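Local coordinates for MTH396 protein (Methanothermobacter thermautotrophicus, PDB 1NXH) that is of unknown function but forms an all-helical, disulfide-linked homodimer and belongs to the EhaM family, at residues Glu3-Leu6 and Met7-Met10; Gln40-Leu43 and Met44-Asp48. All coordinates share one frame; numbering follows the deposited sequence.

Contacts 1 and 2 follow each other along the chain, each within its own helix. Contact 1 covers the start of helix 5-15, its centre about 30 Å from that of the chain, whereas contact 2 covers the C-terminal part of helix 36-46 and the residues leading to helix 49-60, its centre about 19 Å from that of the chain. Both lie on the same side of it, with their centres about 13 Å apart. Contact 1 is the exposed outer end of helix 5-15, touching contact 2 through Arg8, while later residues of that helix (Lys11, Arg12 and Leu15) also pack on Met44; contact 2 also meets the second subunit.

Contact 1 of 2, residues Glu3-Leu6 and Met7-Met10; sequences EGEL and MRLM
Leu6 and Met10 meet one helical turn apart, CG of Leu6 lying 3.9 Å from CG of Met10, and the two side chains cross at a slant. Beneath them the backbone is the firmly joined part of the contact. Met10 N donates to Leu6 O at 2.8 Å in a nearly straight bond (168°), and Leu9 N donates to Glu5 O at 3.2 Å. Gly4 holds the N-cap position before this first turn of helix 5-15. The selenomethionine side chain of Met7 folds back beside it: CG stands beside the backbone N (chi1 -69°), and bends at chi2 and chi3 carry CE back to Gly4 CA.

The side chains, at the surface of the subunit, are held more loosely. With CG opposite the backbone N and a bend at chi2 (-49°), the Glu5 carboxylate is carried along the helix, OE2 standing 3.6 Å from Arg8 CB and OE1 3.9 Å from Leu9 CB. The carboxylate and guanidinium planes are nearly perpendicular, and Glu5 OE2 remains 5.3 Å from Arg8 NE. Arg8 in turn comes close to the like charge of Arg12. The polar chemistry therefore implies a helix start joined by main-chain bonds, with Glu5 perhaps easing the positive charge of Arg8 at a distance.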
loop_
_atom_site.group_PDB
_atom_site.type_symbol
_atom_site.label_atom_id
_atom_site.label_comp_id
_atom_site.label_asym_id
_atom_site.label_seq_id
_atom_site.Cartn_x
_atom_site.Cartn_y
_atom_site.Cartn_z
ATOM N N GLU A 3 -17.475 20.166 32.460
ATOM C CA GLU A 3 -16.951 19.499 33.687
ATOM C C GLU A 3 -16.549 18.041 33.435
ATOM O O GLU A 3 -15.969 17.388 34.307
ATOM C CB GLU A 3 -18.002 19.573 34.807
ATOM C CG GLU A 3 -19.369 18.959 34.470
ATOM C CD GLU A 3 -19.397 17.435 34.573
ATOM O OE1 GLU A 3 -18.831 16.747 33.693
ATOM O OE2 GLU A 3 -19.990 16.923 35.547
ATOM N N GLY A 4 -16.860 17.536 32.245
ATOM C CA GLY A 4 -16.514 16.165 31.913
ATOM C C GLY A 4 -15.014 16.016 31.773
ATOM O O GLY A 4 -14.519 15.293 30.908
ATOM N N GLU A 5 -14.289 16.711 32.639
ATOM C CA GLU A 5 -12.836 16.693 32.636
ATOM C C GLU A 5 -12.295 15.271 32.781
ATOM O O GLU A 5 -11.427 14.847 32.016
ATOM C CB GLU A 5 -12.311 17.566 33.780
ATOM C CG GLU A 5 -10.912 18.089 33.554
ATOM C CD GLU A 5 -9.959 16.993 33.129
ATOM O OE1 GLU A 5 -9.718 16.073 33.936
ATOM O OE2 GLU A 5 -9.460 17.046 31.984
ATOM N N LEU A 6 -12.811 14.542 33.763
ATOM C CA LEU A 6 -12.379 13.176 34.023
ATOM C C LEU A 6 -12.132 12.384 32.752
ATOM O O LEU A 6 -11.025 11.907 32.518
ATOM C CB LEU A 6 -13.419 12.451 34.872
ATOM C CG LEU A 6 -13.004 11.073 35.403
ATOM C CD1 LEU A 6 -11.558 11.108 35.918
ATOM C CD2 LEU A 6 -13.957 10.656 36.527
HETATM N N MSE A 7 -13.174 12.243 31.943
HETATM C CA MSE A 7 -13.088 11.519 30.674
HETATM C C MSE A 7 -11.826 11.878 29.869
HETATM O O MSE A 7 -11.053 10.991 29.473
HETATM C CB MSE A 7 -14.348 11.807 29.848
HETATM C CG MSE A 7 -15.617 11.183 30.430
HETATM SE SE MSE A 7 -17.243 12.209 30.177
HETATM C CE MSE A 7 -17.396 12.948 31.963
ATOM N N ARG A 8 -11.642 13.182 29.629
ATOM C CA ARG A 8 -10.486 13.721 28.906
ATOM C C ARG A 8 -9.192 13.117 29.452
ATOM O O ARG A 8 -8.236 12.862 28.721
ATOM C CB ARG A 8 -10.426 15.241 29.081
ATOM C CG ARG A 8 -11.237 16.029 28.085
ATOM C CD ARG A 8 -10.593 15.969 26.707
ATOM N NE ARG A 8 -9.227 16.496 26.709
ATOM C CZ ARG A 8 -8.482 16.669 25.618
ATOM N NH1 ARG A 8 -8.961 16.355 24.420
ATOM N NH2 ARG A 8 -7.254 17.160 25.721
ATOM N N LEU A 9 -9.177 12.897 30.756
ATOM C CA LEU A 9 -8.021 12.345 31.440
ATOM C C LEU A 9 -7.937 10.832 31.259
ATOM O O LEU A 9 -6.899 10.288 30.865
ATOM C CB LEU A 9 -8.133 12.670 32.924
ATOM C CG LEU A 9 -6.862 12.711 33.755
ATOM C CD1 LEU A 9 -5.956 13.864 33.299
ATOM C CD2 LEU A 9 -7.269 12.898 35.195
HETATM N N MSE A 10 -9.044 10.168 31.575
HETATM C CA MSE A 10 -9.159 8.725 31.470
HETATM C C MSE A 10 -8.539 8.221 30.167
HETATM O O MSE A 10 -7.745 7.268 30.169
HETATM C CB MSE A 10 -10.633 8.349 31.531
HETATM C CG MSE A 10 -11.320 8.791 32.799
HETATM SE SE MSE A 10 -11.375 7.324 34.018
HETATM C CE MSE A 10 -12.963 6.526 33.293
#

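Contact 2 of 2, residues Gln40-Leu43 and Met44-Asp48; sequences QDIL and MDKLD
Gln40 and Met44 are joined through the backbone: Met44 N donates to Gln40 O at 2.8 Å (166°). The next two turn-to-turn bonds run from Asp45 N to Asp41 O and from Lys46 N to Ile42 O. The series ends in a weak hydrogen bond from Leu47 N to Leu43 O, 3.0 Å long and bent to 121° at the N-H.

Apolar contact follows the same spacing. Ile42 and Lys46 lie side by side and point the same way, CG2 of Ile42 being 4.1 Å from CG of Lys46. The Ile42 chi1 of -75° sets CG1 beside the backbone N and leaves CG2, opposite that N, to face the lysine stem. Leu43 and Leu47 approach through branch methyls, CD2 of Leu43 being 4.3 Å from CD1 of Leu47.

This is the C-terminal part of helix 36-46 in an all-helical fold, with helix 49-60 following closely in the chain. Asp48 is the N-cap of that next helix, its OD2 accepting a hydrogen bond from Ser51 N.

Further packing divides between the neighbours. The bent selenomethionine chain of Met44 lies against Arg8, Lys11, Arg12 and Leu15 of helix 5-15, while Leu43 touches Trp20 and Val25 of helix 18-25 and, with Leu47, Met84 of the second subunit.

Charged groups make the remaining ties: Asp41 OD1 forms a salt bridge with Arg12, linking helices 36-46 and 5-15, and Lys46, bent at chi2 and then extended, brings NZ to hydrogen-bond with the main-chain oxygens of Ile123 and Ser126 of the second subunit.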
loop_
_atom_site.group_PDB
_atom_site.type_symbol
_atom_site.label_atom_id
_atom_site.label_comp_id
_atom_site.label_asym_id
_atom_site.label_seq_id
_atom_site.Cartn_x
_atom_site.Cartn_y
_atom_site.Cartn_z
ATOM N N GLN A 40 -2.284 12.448 18.460
ATOM C CA GLN A 40 -2.857 12.099 19.744
ATOM C C GLN A 40 -4.153 12.870 20.011
ATOM O O GLN A 40 -5.152 12.304 20.458
ATOM C CB GLN A 40 -1.843 12.386 20.833
ATOM C CG GLN A 40 -2.187 11.724 22.127
ATOM C CD GLN A 40 -1.004 11.657 23.049
ATOM O OE1 GLN A 40 0.064 11.183 22.657
ATOM N NE2 GLN A 40 -1.180 12.127 24.286
ATOM N N ASP A 41 -4.126 14.165 19.733
ATOM C CA ASP A 41 -5.293 15.017 19.918
ATOM C C ASP A 41 -6.387 14.638 18.945
ATOM O O ASP A 41 -7.572 14.765 19.259
ATOM C CB ASP A 41 -4.918 16.464 19.673
ATOM C CG ASP A 41 -3.693 16.857 20.421
ATOM O OD1 ASP A 41 -3.757 16.857 21.666
ATOM O OD2 ASP A 41 -2.667 17.149 19.771
ATOM N N ILE A 42 -5.982 14.209 17.751
ATOM C CA ILE A 42 -6.930 13.805 16.725
ATOM C C ILE A 42 -7.662 12.589 17.246
ATOM O O ILE A 42 -8.891 12.521 17.200
ATOM C CB ILE A 42 -6.217 13.439 15.419
ATOM C CG1 ILE A 42 -5.752 14.711 14.719
ATOM C CG2 ILE A 42 -7.152 12.676 14.505
ATOM C CD1 ILE A 42 -4.901 14.457 13.510
ATOM N N LEU A 43 -6.895 11.623 17.735
ATOM C CA LEU A 43 -7.489 10.423 18.293
ATOM C C LEU A 43 -8.419 10.876 19.403
ATOM O O LEU A 43 -9.583 10.488 19.454
ATOM C CB LEU A 43 -6.412 9.527 18.878
ATOM C CG LEU A 43 -5.358 9.057 17.888
ATOM C CD1 LEU A 43 -4.385 8.165 18.617
ATOM C CD2 LEU A 43 -6.000 8.290 16.751
HETATM N N MSE A 44 -7.879 11.701 20.295
HETATM C CA MSE A 44 -8.643 12.250 21.407
HETATM C C MSE A 44 -9.933 12.839 20.879
HETATM O O MSE A 44 -11.002 12.648 21.451
HETATM C CB MSE A 44 -7.853 13.362 22.100
HETATM C CG MSE A 44 -6.789 12.873 23.038
HETATM SE SE MSE A 44 -7.572 12.053 24.582
HETATM C CE MSE A 44 -8.371 13.620 25.332
ATOM N N ASP A 45 -9.813 13.560 19.773
ATOM C CA ASP A 45 -10.943 14.218 19.155
ATOM C C ASP A 45 -11.922 13.285 18.460
ATOM O O ASP A 45 -13.128 13.498 18.533
ATOM C CB ASP A 45 -10.448 15.267 18.159
ATOM C CG ASP A 45 -11.585 15.935 17.413
ATOM O OD1 ASP A 45 -12.076 15.353 16.425
ATOM O OD2 ASP A 45 -12.003 17.036 17.824
ATOM N N LYS A 46 -11.420 12.250 17.794
ATOM C CA LYS A 46 -12.313 11.348 17.075
ATOM C C LYS A 46 -12.872 10.205 17.897
ATOM O O LYS A 46 -14.063 10.170 18.176
ATOM C CB LYS A 46 -11.622 10.771 15.834
ATOM C CG LYS A 46 -11.115 11.806 14.799
ATOM C CD LYS A 46 -12.206 12.406 13.876
ATOM C CE LYS A 46 -11.576 13.358 12.834
ATOM N NZ LYS A 46 -12.558 14.050 11.960
ATOM N N LEU A 47 -12.014 9.271 18.283
ATOM C CA LEU A 47 -12.443 8.098 19.051
ATOM C C LEU A 47 -13.022 8.383 20.446
ATOM O O LEU A 47 -12.490 9.205 21.198
ATOM C CB LEU A 47 -11.273 7.120 19.180
ATOM C CG LEU A 47 -10.648 6.666 17.856
ATOM C CD1 LEU A 47 -9.342 5.933 18.128
ATOM C CD2 LEU A 47 -11.620 5.780 17.101
ATOM N N ASP A 48 -14.111 7.694 20.791
ATOM C CA ASP A 48 -14.742 7.866 22.099
ATOM C C ASP A 48 -14.085 6.924 23.091
ATOM O O ASP A 48 -13.219 6.132 22.731
ATOM C CB ASP A 48 -16.218 7.518 22.034
ATOM C CG ASP A 48 -16.440 6.079 21.641
ATOM O OD1 ASP A 48 -16.204 5.771 20.457
ATOM O OD2 ASP A 48 -16.823 5.260 22.504
#